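Local structure of DNA repair protein RAD7 (5ZB2) at residues 295-300 with 323-328; 314-319 with 341-346; 348-353 with 374-379; 236-241 with 266-271. The protein takes part in global genome nucleotide excision repair, removing UV-induced and other damage from nontranscribed DNA as a component of the GGR complex. All blocks are in the same frame, centred on the assembly; numbering follows the deposited sequence.

Interaction 1: residues 295-300 with 323-328; sequences NLIECS and SLRSLN
E298, C299 and S300 pair in parallel with S326, L327 and N328, the short strand axes 4.8 Å apart and within 7° of each other, as strands of successive turns on the concave side of the leucine-rich-repeat (LRR) solenoid that forms most of this C-terminal part of Rad7. C299 N bonds S326 O, N328 N bonds C299 O, and ahead of the strands I297 O takes R325 N at 2.8 Å and, weakly, S326 N. One step earlier a hydroxyl serves as donor: S323 OG, set between its own backbone N and carbonyl carbon (chi1 53°), donates to L296 O over 2.8 Å, tilted 30° from the carbonyl plane. An alanine here would probably leave L296 O without a hydrogen bond from this segment, since the nearby L324 N is badly angled for one. On the buried face L324 CD2 touches L296 CG at 3.9 Å, the two leucines side by side, and also meets C299 CB; L315 and L316 of helix 309-320 pack against this group. On the other face E298 CG rests 3.3 Å from S326 OG. Beside I297 CG2 lies R325 CG, and R325 NE turns back to S323 O at 3.0 Å, above that carbonyl's plane.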
loop_
_atom_site.group_PDB
_atom_site.type_symbol
_atom_site.label_atom_id
_atom_site.label_comp_id
_atom_site.label_asym_id
_atom_site.label_seq_id
_atom_site.Cartn_x
_atom_site.Cartn_y
_atom_site.Cartn_z
ATOM N N ASN A 295 2.467 -46.801 4.758
ATOM C CA ASN A 295 2.192 -45.407 5.087
ATOM C C ASN A 295 1.453 -44.673 3.975
ATOM O O ASN A 295 1.289 -43.450 4.057
ATOM C CB ASN A 295 3.499 -44.676 5.410
ATOM C CG ASN A 295 4.272 -45.333 6.538
ATOM O OD1 ASN A 295 5.167 -46.147 6.302
ATOM N ND2 ASN A 295 3.928 -44.987 7.772
ATOM N N LEU A 296 1.000 -45.378 2.943
ATOM C CA LEU A 296 0.376 -44.718 1.803
ATOM C C LEU A 296 -1.011 -44.214 2.188
ATOM O O LEU A 296 -1.904 -45.003 2.511
ATOM C CB LEU A 296 0.301 -45.674 0.618
ATOM C CG LEU A 296 -0.086 -45.054 -0.728
ATOM C CD1 LEU A 296 0.943 -44.031 -1.182
ATOM C CD2 LEU A 296 -0.260 -46.139 -1.782
ATOM N N ILE A 297 -1.183 -42.897 2.156
ATOM C CA ILE A 297 -2.434 -42.256 2.535
ATOM C C ILE A 297 -3.282 -41.925 1.316
ATOM O O ILE A 297 -4.509 -42.029 1.362
ATOM C CB ILE A 297 -2.134 -40.988 3.367
ATOM C CG1 ILE A 297 -1.420 -41.354 4.672
ATOM C CG2 ILE A 297 -3.404 -40.192 3.652
ATOM C CD1 ILE A 297 -2.215 -42.258 5.600
ATOM N N GLU A 298 -2.639 -41.531 0.221
ATOM C CA GLU A 298 -3.329 -41.096 -0.980
ATOM C C GLU A 298 -2.654 -41.719 -2.189
ATOM O O GLU A 298 -1.422 -41.732 -2.281
ATOM C CB GLU A 298 -3.312 -39.567 -1.089
ATOM C CG GLU A 298 -4.152 -38.999 -2.216
ATOM C CD GLU A 298 -4.049 -37.487 -2.294
ATOM O OE1 GLU A 298 -3.727 -36.965 -3.382
ATOM O OE2 GLU A 298 -4.276 -36.824 -1.259
ATOM N N CYS A 299 -3.462 -42.236 -3.112
ATOM C CA CYS A 299 -2.939 -42.859 -4.320
ATOM C C CYS A 299 -3.906 -42.619 -5.469
ATOM O O CYS A 299 -5.115 -42.812 -5.309
ATOM C CB CYS A 299 -2.725 -44.359 -4.114
ATOM S SG CYS A 299 -2.010 -45.187 -5.546
ATOM N N SER A 300 -3.374 -42.210 -6.621
ATOM C CA SER A 300 -4.186 -41.970 -7.809
ATOM C C SER A 300 -3.526 -42.577 -9.037
ATOM O O SER A 300 -2.330 -42.373 -9.272
ATOM C CB SER A 300 -4.411 -40.475 -8.043
ATOM O OG SER A 300 -5.105 -40.264 -9.265
ATOM N N SER A 323 -3.778 -48.345 5.228
ATOM C CA SER A 323 -3.430 -46.942 5.390
ATOM C C SER A 323 -4.156 -46.004 4.433
ATOM O O SER A 323 -4.306 -44.824 4.759
ATOM C CB SER A 323 -1.915 -46.755 5.213
ATOM O OG SER A 323 -1.473 -47.324 3.994
ATOM N N LEU A 324 -4.615 -46.488 3.282
ATOM C CA LEU A 324 -5.212 -45.607 2.287
ATOM C C LEU A 324 -6.450 -44.905 2.835
ATOM O O LEU A 324 -7.301 -45.520 3.484
ATOM C CB LEU A 324 -5.580 -46.401 1.034
ATOM C CG LEU A 324 -4.429 -46.776 0.099
ATOM C CD1 LEU A 324 -4.878 -47.821 -0.912
ATOM C CD2 LEU A 324 -3.905 -45.539 -0.615
ATOM N N ARG A 325 -6.548 -43.601 2.557
ATOM C CA ARG A 325 -7.728 -42.808 2.875
ATOM C C ARG A 325 -8.478 -42.324 1.643
ATOM O O ARG A 325 -9.691 -42.113 1.719
ATOM C CB ARG A 325 -7.343 -41.589 3.726
ATOM C CG ARG A 325 -6.408 -41.905 4.893
ATOM C CD ARG A 325 -6.962 -42.993 5.795
ATOM N NE ARG A 325 -5.976 -43.457 6.772
ATOM C CZ ARG A 325 -5.897 -43.044 8.034
ATOM N NH1 ARG A 325 -6.749 -42.145 8.513
ATOM N NH2 ARG A 325 -4.958 -43.540 8.826
ATOM N N SER A 326 -7.788 -42.140 0.517
ATOM C CA SER A 326 -8.434 -41.829 -0.750
ATOM C C SER A 326 -7.710 -42.568 -1.865
ATOM O O SER A 326 -6.480 -42.667 -1.859
ATOM C CB SER A 326 -8.448 -40.319 -1.034
ATOM O OG SER A 326 -7.140 -39.802 -1.161
ATOM N N LEU A 327 -8.484 -43.086 -2.817
ATOM C CA LEU A 327 -7.956 -43.879 -3.919
ATOM C C LEU A 327 -8.694 -43.496 -5.189
ATOM O O LEU A 327 -9.927 -43.438 -5.196
ATOM C CB LEU A 327 -8.113 -45.378 -3.641
ATOM C CG LEU A 327 -7.565 -46.342 -4.696
ATOM C CD1 LEU A 327 -6.046 -46.294 -4.742
ATOM C CD2 LEU A 327 -8.048 -47.754 -4.416
ATOM N N ASN A 328 -7.946 -43.241 -6.260
ATOM C CA ASN A 328 -8.508 -42.776 -7.525
ATOM C C ASN A 328 -8.172 -43.784 -8.616
ATOM O O ASN A 328 -7.012 -43.895 -9.028
ATOM C CB ASN A 328 -7.970 -41.389 -7.876
ATOM C CG ASN A 328 -8.599 -40.812 -9.131
ATOM O OD1 ASN A 328 -9.121 -41.540 -9.979
ATOM N ND2 ASN A 328 -8.541 -39.492 -9.259
#

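Interaction 2: residues 314-319 with 341-346; sequences ELLLNG and VALACP
L316 of helix 309-320 drives its isobutyl group against A342, L343 and C345, in the loop that follows helix 337-341, and supplies most of what the helix contributes to this small contact on the helical, outer side of the LRR solenoid. Its CG stands anti to the carbonyl carbon (chi1 -60°) and CD1 continues nearly anti to CA (chi2 167°), which places CD1 against the backbone of A342 and L343. The two methyls divide the work. CD1 sits 3.5 Å from A342 O and 3.7 Å from L343 CA, while CD2 meets L343 CD1 at 3.7 Å and C345 SG at 4.1 Å. L343 has CG anti to its backbone N (chi1 -174°); although its CB bond leads away overall, CB still touches L316 CD1, and L343 CD1 comes back to the L316 methyls, the two leucines meeting at a slant. On the exposed side L317 CD1 reaches A342 CB at 4.2 Å, adding one methyl-to-methyl touch.

The loop is held in shape by polar bonds of its own. L343 is the centre of an inverse gamma turn closed by A344 N to A342 O at 2.8 Å. A342 O is bonded also by R321 NH2, and N371 bonds both L343 O and C345 N. No hydrogen bond or charge pair joins the two segments. Their contact therefore rests on the fit of the L316 methyls against a loop in which A342 O, L343 O and C345 N already have polar partners away from the helix segment.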
loop_
_atom_site.group_PDB
_atom_site.type_symbol
_atom_site.label_atom_id
_atom_site.label_comp_id
_atom_site.label_asym_id
_atom_site.label_seq_id
_atom_site.Cartn_x
_atom_site.Cartn_y
_atom_site.Cartn_z
ATOM N N GLU A 314 -1.854 -56.153 -5.835
ATOM C CA GLU A 314 -0.523 -56.097 -5.238
ATOM C C GLU A 314 -0.365 -54.855 -4.369
ATOM O O GLU A 314 0.289 -54.903 -3.320
ATOM C CB GLU A 314 0.547 -56.128 -6.329
ATOM C CG GLU A 314 0.656 -57.453 -7.083
ATOM C CD GLU A 314 1.148 -58.603 -6.210
ATOM O OE1 GLU A 314 1.609 -58.350 -5.077
ATOM O OE2 GLU A 314 1.071 -59.765 -6.662
ATOM N N LEU A 315 -0.955 -53.732 -4.787
ATOM C CA LEU A 315 -0.906 -52.520 -3.975
ATOM C C LEU A 315 -1.564 -52.745 -2.617
ATOM O O LEU A 315 -0.974 -52.456 -1.570
ATOM C CB LEU A 315 -1.584 -51.362 -4.715
ATOM C CG LEU A 315 -1.781 -50.061 -3.926
ATOM C CD1 LEU A 315 -0.447 -49.434 -3.556
ATOM C CD2 LEU A 315 -2.633 -49.074 -4.713
ATOM N N LEU A 316 -2.794 -53.264 -2.618
ATOM C CA LEU A 316 -3.536 -53.433 -1.372
ATOM C C LEU A 316 -2.884 -54.472 -0.466
ATOM O O LEU A 316 -2.779 -54.265 0.749
ATOM C CB LEU A 316 -4.979 -53.828 -1.679
ATOM C CG LEU A 316 -5.779 -52.832 -2.521
ATOM C CD1 LEU A 316 -7.058 -53.476 -3.008
ATOM C CD2 LEU A 316 -6.082 -51.569 -1.732
ATOM N N LEU A 317 -2.441 -55.594 -1.031
ATOM C CA LEU A 317 -1.904 -56.686 -0.229
ATOM C C LEU A 317 -0.497 -56.425 0.297
ATOM O O LEU A 317 -0.010 -57.209 1.117
ATOM C CB LEU A 317 -1.908 -57.983 -1.042
ATOM C CG LEU A 317 -3.202 -58.803 -0.985
ATOM C CD1 LEU A 317 -4.413 -57.952 -1.325
ATOM C CD2 LEU A 317 -3.117 -59.999 -1.924
ATOM N N ASN A 318 0.169 -55.357 -0.140
ATOM C CA ASN A 318 1.530 -55.056 0.297
ATOM C C ASN A 318 1.574 -53.834 1.212
ATOM O O ASN A 318 2.519 -53.044 1.173
ATOM C CB ASN A 318 2.452 -54.870 -0.906
ATOM C CG ASN A 318 2.875 -56.196 -1.527
ATOM O OD1 ASN A 318 3.891 -56.776 -1.146
ATOM N ND2 ASN A 318 2.090 -56.684 -2.482
ATOM N N GLY A 319 0.543 -53.665 2.049
ATOM C CA GLY A 319 0.536 -52.687 3.119
ATOM C C GLY A 319 -0.466 -51.561 2.933
ATOM O O GLY A 319 -1.022 -51.071 3.924
ATOM N N VAL A 341 -12.790 -57.013 -5.028
ATOM C CA VAL A 341 -12.903 -58.026 -3.984
ATOM C C VAL A 341 -11.870 -57.770 -2.896
ATOM O O VAL A 341 -12.167 -57.874 -1.700
ATOM C CB VAL A 341 -12.752 -59.436 -4.587
ATOM C CG1 VAL A 341 -12.809 -60.494 -3.502
ATOM C CG2 VAL A 341 -13.838 -59.694 -5.620
ATOM N N ALA A 342 -10.647 -57.417 -3.293
ATOM C CA ALA A 342 -9.570 -57.166 -2.344
ATOM C C ALA A 342 -9.619 -55.774 -1.733
ATOM O O ALA A 342 -8.883 -55.514 -0.775
ATOM C CB ALA A 342 -8.217 -57.364 -3.030
ATOM N N LEU A 343 -10.458 -54.879 -2.254
ATOM C CA LEU A 343 -10.502 -53.496 -1.781
ATOM C C LEU A 343 -11.335 -53.434 -0.501
ATOM O O LEU A 343 -12.504 -53.040 -0.491
ATOM C CB LEU A 343 -11.060 -52.580 -2.864
ATOM C CG LEU A 343 -11.043 -51.076 -2.581
ATOM C CD1 LEU A 343 -9.645 -50.592 -2.231
ATOM C CD2 LEU A 343 -11.581 -50.312 -3.784
ATOM N N ALA A 344 -10.704 -53.831 0.604
ATOM C CA ALA A 344 -11.325 -53.806 1.930
ATOM C C ALA A 344 -10.379 -53.051 2.860
ATOM O O ALA A 344 -9.437 -53.633 3.403
ATOM C CB ALA A 344 -11.603 -55.217 2.437
ATOM N N CYS A 345 -10.636 -51.760 3.045
ATOM C CA CYS A 345 -9.728 -50.873 3.746
ATOM C C CYS A 345 -10.422 -50.253 4.952
ATOM O O CYS A 345 -11.506 -49.670 4.802
ATOM C CB CYS A 345 -9.236 -49.769 2.805
ATOM S SG CYS A 345 -8.620 -50.380 1.218
ATOM N N PRO A 346 -9.836 -50.332 6.151
ATOM C CA PRO A 346 -10.521 -49.773 7.327
ATOM C C PRO A 346 -10.621 -48.257 7.318
ATOM O O PRO A 346 -11.566 -47.711 7.902
ATOM C CB PRO A 346 -9.663 -50.271 8.500
ATOM C CG PRO A 346 -8.316 -50.492 7.916
ATOM C CD PRO A 346 -8.546 -50.949 6.506
#

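Interaction 3: residues 348-353 with 374-379; sequences LTYLDL and LTVIDV
Y350, L351 and D352 run beside V376, I377 and D378 as parallel strands of adjacent LRR repeats, their axes 4.9 Å apart and 6° from parallel. Among the hydrogen bonds, L351 N to V376 O, D378 N to L351 O and L353 N to D378 O (2.9 Å) alternate across the strands. Ahead of them T349 O gathers several donors: T375 N at 3.0 Å and T375 OG1 at 3.2 Å approach from opposite faces of its carbonyl plane, and V376 N adds a weak bond. OG1 reaches it because chi1 of 68° sets the hydroxyl between the T375 backbone N and carbonyl carbon. A valine here would probably cost T349 O this second firm bond, leaving one face of the carbonyl without its hydroxyl partner.

Apolar contacts fill the inner face, where L374 CD1 lies 3.9 Å from L351 CB, and L353 CD1 meets I377 CG2 at 3.9 Å with the two chains side by side. On the other face Y350 and V376 meet at a slant, ring atom CD1 of Y350 4.0 Å from V376 CB.

The charged pair is D352 and D378, pointing the same way with carboxylate planes 10° apart and D352 OD1 4.4 Å from D378 OD2. Since G354 N and N330 ND2 bond D352 OD1 and F380 N bonds D378 OD1, these N-H groups probably offset part of the repulsion, letting two like charges stand on neighbouring strands.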
loop_
_atom_site.group_PDB
_atom_site.type_symbol
_atom_site.label_atom_id
_atom_site.label_comp_id
_atom_site.label_asym_id
_atom_site.label_seq_id
_atom_site.Cartn_x
_atom_site.Cartn_y
_atom_site.Cartn_z
ATOM N N LEU A 348 -10.338 -46.143 4.400
ATOM C CA LEU A 348 -10.667 -45.519 3.127
ATOM C C LEU A 348 -11.956 -44.716 3.257
ATOM O O LEU A 348 -12.963 -45.217 3.764
ATOM C CB LEU A 348 -10.800 -46.584 2.040
ATOM C CG LEU A 348 -11.064 -46.094 0.616
ATOM C CD1 LEU A 348 -9.922 -45.218 0.126
ATOM C CD2 LEU A 348 -11.265 -47.281 -0.313
ATOM N N THR A 349 -11.919 -43.459 2.807
ATOM C CA THR A 349 -13.076 -42.574 2.877
ATOM C C THR A 349 -13.548 -42.070 1.523
ATOM O O THR A 349 -14.743 -41.805 1.368
ATOM C CB THR A 349 -12.773 -41.354 3.763
ATOM O OG1 THR A 349 -11.824 -40.505 3.107
ATOM C CG2 THR A 349 -12.215 -41.791 5.111
ATOM N N TYR A 350 -12.653 -41.929 0.543
ATOM C CA TYR A 350 -13.003 -41.436 -0.782
ATOM C C TYR A 350 -12.491 -42.400 -1.843
ATOM O O TYR A 350 -11.349 -42.865 -1.770
ATOM C CB TYR A 350 -12.420 -40.036 -1.030
ATOM C CG TYR A 350 -12.686 -39.513 -2.425
ATOM C CD1 TYR A 350 -13.885 -38.881 -2.736
ATOM C CD2 TYR A 350 -11.740 -39.653 -3.431
ATOM C CE1 TYR A 350 -14.135 -38.405 -4.011
ATOM C CE2 TYR A 350 -11.981 -39.180 -4.711
ATOM C CZ TYR A 350 -13.179 -38.557 -4.994
ATOM O OH TYR A 350 -13.424 -38.085 -6.264
ATOM N N LEU A 351 -13.330 -42.683 -2.837
ATOM C CA LEU A 351 -12.975 -43.613 -3.904
ATOM C C LEU A 351 -13.540 -43.096 -5.217
ATOM O O LEU A 351 -14.758 -42.954 -5.359
ATOM C CB LEU A 351 -13.502 -45.020 -3.601
ATOM C CG LEU A 351 -13.183 -46.118 -4.622
ATOM C CD1 LEU A 351 -11.680 -46.348 -4.748
ATOM C CD2 LEU A 351 -13.893 -47.410 -4.250
ATOM N N ASP A 352 -12.657 -42.822 -6.175
ATOM C CA ASP A 352 -13.042 -42.307 -7.486
ATOM C C ASP A 352 -13.059 -43.471 -8.471
ATOM O O ASP A 352 -12.002 -43.991 -8.845
ATOM C CB ASP A 352 -12.077 -41.211 -7.940
ATOM C CG ASP A 352 -12.496 -40.555 -9.249
ATOM O OD1 ASP A 352 -13.338 -41.124 -9.976
ATOM O OD2 ASP A 352 -11.965 -39.470 -9.555
ATOM N N LEU A 353 -14.259 -43.879 -8.889
ATOM C CA LEU A 353 -14.426 -44.951 -9.863
ATOM C C LEU A 353 -15.035 -44.449 -11.165
ATOM O O LEU A 353 -15.638 -45.232 -11.908
ATOM C CB LEU A 353 -15.285 -46.074 -9.280
ATOM C CG LEU A 353 -14.758 -46.725 -8.002
ATOM C CD1 LEU A 353 -15.731 -47.777 -7.509
ATOM C CD2 LEU A 353 -13.375 -47.337 -8.216
ATOM N N LEU A 374 -15.836 -45.649 4.263
ATOM C CA LEU A 374 -16.044 -45.102 2.928
ATOM C C LEU A 374 -17.322 -44.269 2.915
ATOM O O LEU A 374 -18.393 -44.761 3.283
ATOM C CB LEU A 374 -16.119 -46.230 1.904
ATOM C CG LEU A 374 -16.184 -45.830 0.427
ATOM C CD1 LEU A 374 -15.009 -44.947 0.034
ATOM C CD2 LEU A 374 -16.218 -47.071 -0.447
ATOM N N THR A 375 -17.209 -43.009 2.494
ATOM C CA THR A 375 -18.334 -42.083 2.513
ATOM C C THR A 375 -18.734 -41.561 1.140
ATOM O O THR A 375 -19.898 -41.198 0.956
ATOM C CB THR A 375 -18.022 -40.878 3.416
ATOM O OG1 THR A 375 -16.989 -40.084 2.821
ATOM C CG2 THR A 375 -17.564 -41.344 4.793
ATOM N N VAL A 376 -17.817 -41.509 0.176
ATOM C CA VAL A 376 -18.107 -40.988 -1.154
ATOM C C VAL A 376 -17.517 -41.924 -2.198
ATOM O O VAL A 376 -16.364 -42.355 -2.083
ATOM C CB VAL A 376 -17.558 -39.557 -1.338
ATOM C CG1 VAL A 376 -17.880 -39.031 -2.738
ATOM C CG2 VAL A 376 -18.121 -38.627 -0.270
ATOM N N ILE A 377 -18.311 -42.229 -3.222
ATOM C CA ILE A 377 -17.872 -43.021 -4.365
ATOM C C ILE A 377 -18.350 -42.312 -5.623
ATOM O O ILE A 377 -19.559 -42.153 -5.827
ATOM C CB ILE A 377 -18.416 -44.461 -4.326
ATOM C CG1 ILE A 377 -17.971 -45.179 -3.048
ATOM C CG2 ILE A 377 -17.959 -45.238 -5.563
ATOM C CD1 ILE A 377 -18.642 -46.531 -2.857
ATOM N N ASP A 378 -17.410 -41.893 -6.464
ATOM C CA ASP A 378 -17.746 -41.268 -7.735
ATOM C C ASP A 378 -17.940 -42.358 -8.782
ATOM O O ASP A 378 -17.009 -43.115 -9.075
ATOM C CB ASP A 378 -16.655 -40.285 -8.163
ATOM C CG ASP A 378 -17.102 -39.375 -9.295
ATOM O OD1 ASP A 378 -17.938 -39.802 -10.124
ATOM O OD2 ASP A 378 -16.621 -38.224 -9.349
ATOM N N VAL A 379 -19.152 -42.445 -9.330
ATOM C CA VAL A 379 -19.490 -43.436 -10.343
ATOM C C VAL A 379 -19.853 -42.771 -11.670
ATOM O O VAL A 379 -20.539 -43.364 -12.498
ATOM C CB VAL A 379 -20.624 -44.361 -9.860
ATOM C CG1 VAL A 379 -20.184 -45.146 -8.626
ATOM C CG2 VAL A 379 -21.884 -43.559 -9.569
#

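Interaction 4: residues 236-241 with 266-271; sequences RTLRKL and CPLEVL. With GOL (glycerol), chain G.
L241 and K240 pair in parallel with L271 and V270 where two LRR repeats meet, L241 and L271 on the buried face, K240 and V270 on the other. The backbone is drawn close just ahead of the strands: R239 O accepts both E269 N, at 2.8 Å, and V270 N, and L241 N then bonds V270 O at 3.0 Å.

The tight side is made of hydrocarbon packed on backbone and on other side chains. L268 CD2 presses to within 3.2 Å of L238 O and also touches L238 CG, the two side chains crossing at a slant. The ring of P267 brings CG 3.4 Å from the same L238 O. Deeper in, L241 CD2 and L271 CD1 meet at 4.0 Å, the two leucines alongside each other.

On the looser, polar side K240 lies alongside V270, CG near CB, before its extended chain carries NZ away. R239 and E269 carry opposite charges, but R239 NE and E269 OE2 are 4.3 Å apart, beyond a salt bridge. A glycerol, probably from the crystallisation liquor and bonded also to S210 OG, spans the two instead. The R239 chain bends at chi3 (-56°), which places NE. From the edge of the guanidinium, near its plane, glycerol O1 accepts NE at 3.2 Å and NH2 weakly, while glycerol O3 donates to E269 OE2 at 3.2 Å.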
loop_
_atom_site.group_PDB
_atom_site.type_symbol
_atom_site.label_atom_id
_atom_site.label_comp_id
_atom_site.label_asym_id
_atom_site.label_seq_id
_atom_site.Cartn_x
_atom_site.Cartn_y
_atom_site.Cartn_z
ATOM N N ARG A 236 15.390 -42.508 -1.564
ATOM C CA ARG A 236 15.543 -43.067 -0.223
ATOM C C ARG A 236 14.586 -42.418 0.774
ATOM O O ARG A 236 14.001 -43.110 1.616
ATOM C CB ARG A 236 16.995 -42.903 0.227
ATOM C CG ARG A 236 17.285 -43.340 1.657
ATOM C CD ARG A 236 18.769 -43.192 1.970
ATOM N NE ARG A 236 19.301 -41.917 1.490
ATOM C CZ ARG A 236 19.346 -40.793 2.202
ATOM N NH1 ARG A 236 18.901 -40.763 3.452
ATOM N NH2 ARG A 236 19.845 -39.692 1.661
ATOM N N THR A 237 14.412 -41.096 0.700
ATOM C CA THR A 237 13.606 -40.360 1.670
ATOM C C THR A 237 12.295 -39.845 1.082
ATOM O O THR A 237 11.618 -39.028 1.717
ATOM C CB THR A 237 14.409 -39.187 2.240
ATOM O OG1 THR A 237 14.938 -38.403 1.165
ATOM C CG2 THR A 237 15.557 -39.688 3.106
ATOM N N LEU A 238 11.914 -40.312 -0.100
ATOM C CA LEU A 238 10.754 -39.771 -0.796
ATOM C C LEU A 238 9.465 -40.177 -0.088
ATOM O O LEU A 238 9.189 -41.370 0.077
ATOM C CB LEU A 238 10.757 -40.266 -2.239
ATOM C CG LEU A 238 9.859 -39.563 -3.251
ATOM C CD1 LEU A 238 10.119 -38.063 -3.283
ATOM C CD2 LEU A 238 10.095 -40.168 -4.626
ATOM N N ARG A 239 8.673 -39.184 0.326
ATOM C CA ARG A 239 7.362 -39.432 0.917
ATOM C C ARG A 239 6.204 -39.014 0.020
ATOM O O ARG A 239 5.067 -39.430 0.272
ATOM C CB ARG A 239 7.238 -38.705 2.266
ATOM C CG ARG A 239 8.348 -39.040 3.259
ATOM C CD ARG A 239 7.999 -38.587 4.673
ATOM N NE ARG A 239 7.686 -37.160 4.744
ATOM C CZ ARG A 239 8.538 -36.205 5.110
ATOM N NH1 ARG A 239 9.784 -36.499 5.453
ATOM N NH2 ARG A 239 8.137 -34.940 5.137
ATOM N N LYS A 240 6.454 -38.214 -1.015
ATOM C CA LYS A 240 5.403 -37.757 -1.921
ATOM C C LYS A 240 5.958 -37.726 -3.334
ATOM O O LYS A 240 6.889 -36.965 -3.618
ATOM C CB LYS A 240 4.894 -36.369 -1.512
ATOM C CG LYS A 240 3.849 -35.769 -2.446
ATOM C CD LYS A 240 3.381 -34.410 -1.940
ATOM C CE LYS A 240 2.195 -33.883 -2.726
ATOM N NZ LYS A 240 1.683 -32.605 -2.157
ATOM N N LEU A 241 5.386 -38.543 -4.218
ATOM C CA LEU A 241 5.761 -38.554 -5.629
ATOM C C LEU A 241 4.517 -38.338 -6.478
ATOM O O LEU A 241 3.585 -39.148 -6.436
ATOM C CB LEU A 241 6.445 -39.871 -6.006
ATOM C CG LEU A 241 6.884 -39.986 -7.468
ATOM C CD1 LEU A 241 7.931 -38.936 -7.798
ATOM C CD2 LEU A 241 7.406 -41.385 -7.766
ATOM N N CYS A 266 9.076 -48.699 2.494
ATOM C CA CYS A 266 8.821 -47.513 1.689
ATOM C C CYS A 266 8.103 -46.451 2.516
ATOM O O CYS A 266 7.018 -46.718 3.040
ATOM C CB CYS A 266 7.988 -47.875 0.472
ATOM S SG CYS A 266 7.630 -46.462 -0.559
ATOM N N PRO A 267 8.659 -45.243 2.653
ATOM C CA PRO A 267 7.978 -44.186 3.407
ATOM C C PRO A 267 6.942 -43.404 2.617
ATOM O O PRO A 267 6.431 -42.407 3.135
ATOM C CB PRO A 267 9.143 -43.272 3.814
ATOM C CG PRO A 267 10.098 -43.395 2.677
ATOM C CD PRO A 267 9.999 -44.820 2.206
ATOM N N LEU A 268 6.613 -43.810 1.392
ATOM C CA LEU A 268 5.698 -43.027 0.570
ATOM C C LEU A 268 4.336 -42.902 1.239
ATOM O O LEU A 268 3.725 -43.897 1.639
ATOM C CB LEU A 268 5.543 -43.659 -0.812
ATOM C CG LEU A 268 6.706 -43.487 -1.793
ATOM C CD1 LEU A 268 6.393 -44.241 -3.074
ATOM C CD2 LEU A 268 6.974 -42.015 -2.092
ATOM N N GLU A 269 3.864 -41.663 1.358
ATOM C CA GLU A 269 2.527 -41.383 1.852
ATOM C C GLU A 269 1.577 -40.933 0.756
ATOM O O GLU A 269 0.364 -41.101 0.904
ATOM C CB GLU A 269 2.585 -40.309 2.947
ATOM C CG GLU A 269 3.709 -40.539 3.956
ATOM C CD GLU A 269 3.805 -39.448 5.001
ATOM O OE1 GLU A 269 4.196 -39.759 6.143
ATOM O OE2 GLU A 269 3.494 -38.280 4.682
ATOM N N VAL A 270 2.103 -40.393 -0.343
ATOM C CA VAL A 270 1.298 -39.907 -1.458
ATOM C C VAL A 270 1.963 -40.349 -2.753
ATOM O O VAL A 270 3.165 -40.136 -2.944
ATOM C CB VAL A 270 1.150 -38.374 -1.426
ATOM C CG1 VAL A 270 0.362 -37.881 -2.643
ATOM C CG2 VAL A 270 0.485 -37.930 -0.132
ATOM N N LEU A 271 1.182 -40.947 -3.650
ATOM C CA LEU A 271 1.693 -41.427 -4.929
ATOM C C LEU A 271 0.651 -41.162 -6.000
ATOM O O LEU A 271 -0.495 -41.604 -5.872
ATOM C CB LEU A 271 2.027 -42.922 -4.871
ATOM C CG LEU A 271 2.507 -43.509 -6.203
ATOM C CD1 LEU A 271 3.870 -42.935 -6.576
ATOM C CD2 LEU A 271 2.551 -45.029 -6.155
HETATM C C1 GOL G . 5.182 -34.217 3.596
HETATM O O1 GOL G . 5.017 -35.498 4.166
HETATM C C2 GOL G . 4.150 -34.016 2.488
HETATM O O2 GOL G . 4.676 -33.216 1.449
HETATM C C3 GOL G . 3.714 -35.369 1.937
HETATM O O3 GOL G . 2.657 -35.894 2.709
#

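Interactions 4, 1 and 3 follow one another along the same run of parallel strands: L271 O bonds S300 N, and L327 O bonds D352 N, so the strand hydrogen bonding continues from one contact to the next. All three are partly buried, with leucines on a covered face and a mixed, more polar face opposite. The polar groups differ: an arginine and glutamate bridged by glycerol in interaction 4, glutamate, serines and asparagine in interaction 1, paired aspartates in interaction 3. Interaction 2, farthest from the chain centre, is nevertheless a buried, largely apolar contact without bonds across. L315 and L316 touch interaction 1, and L343 packs on L327 and L351, tying interaction 2 to interactions 1 and 3.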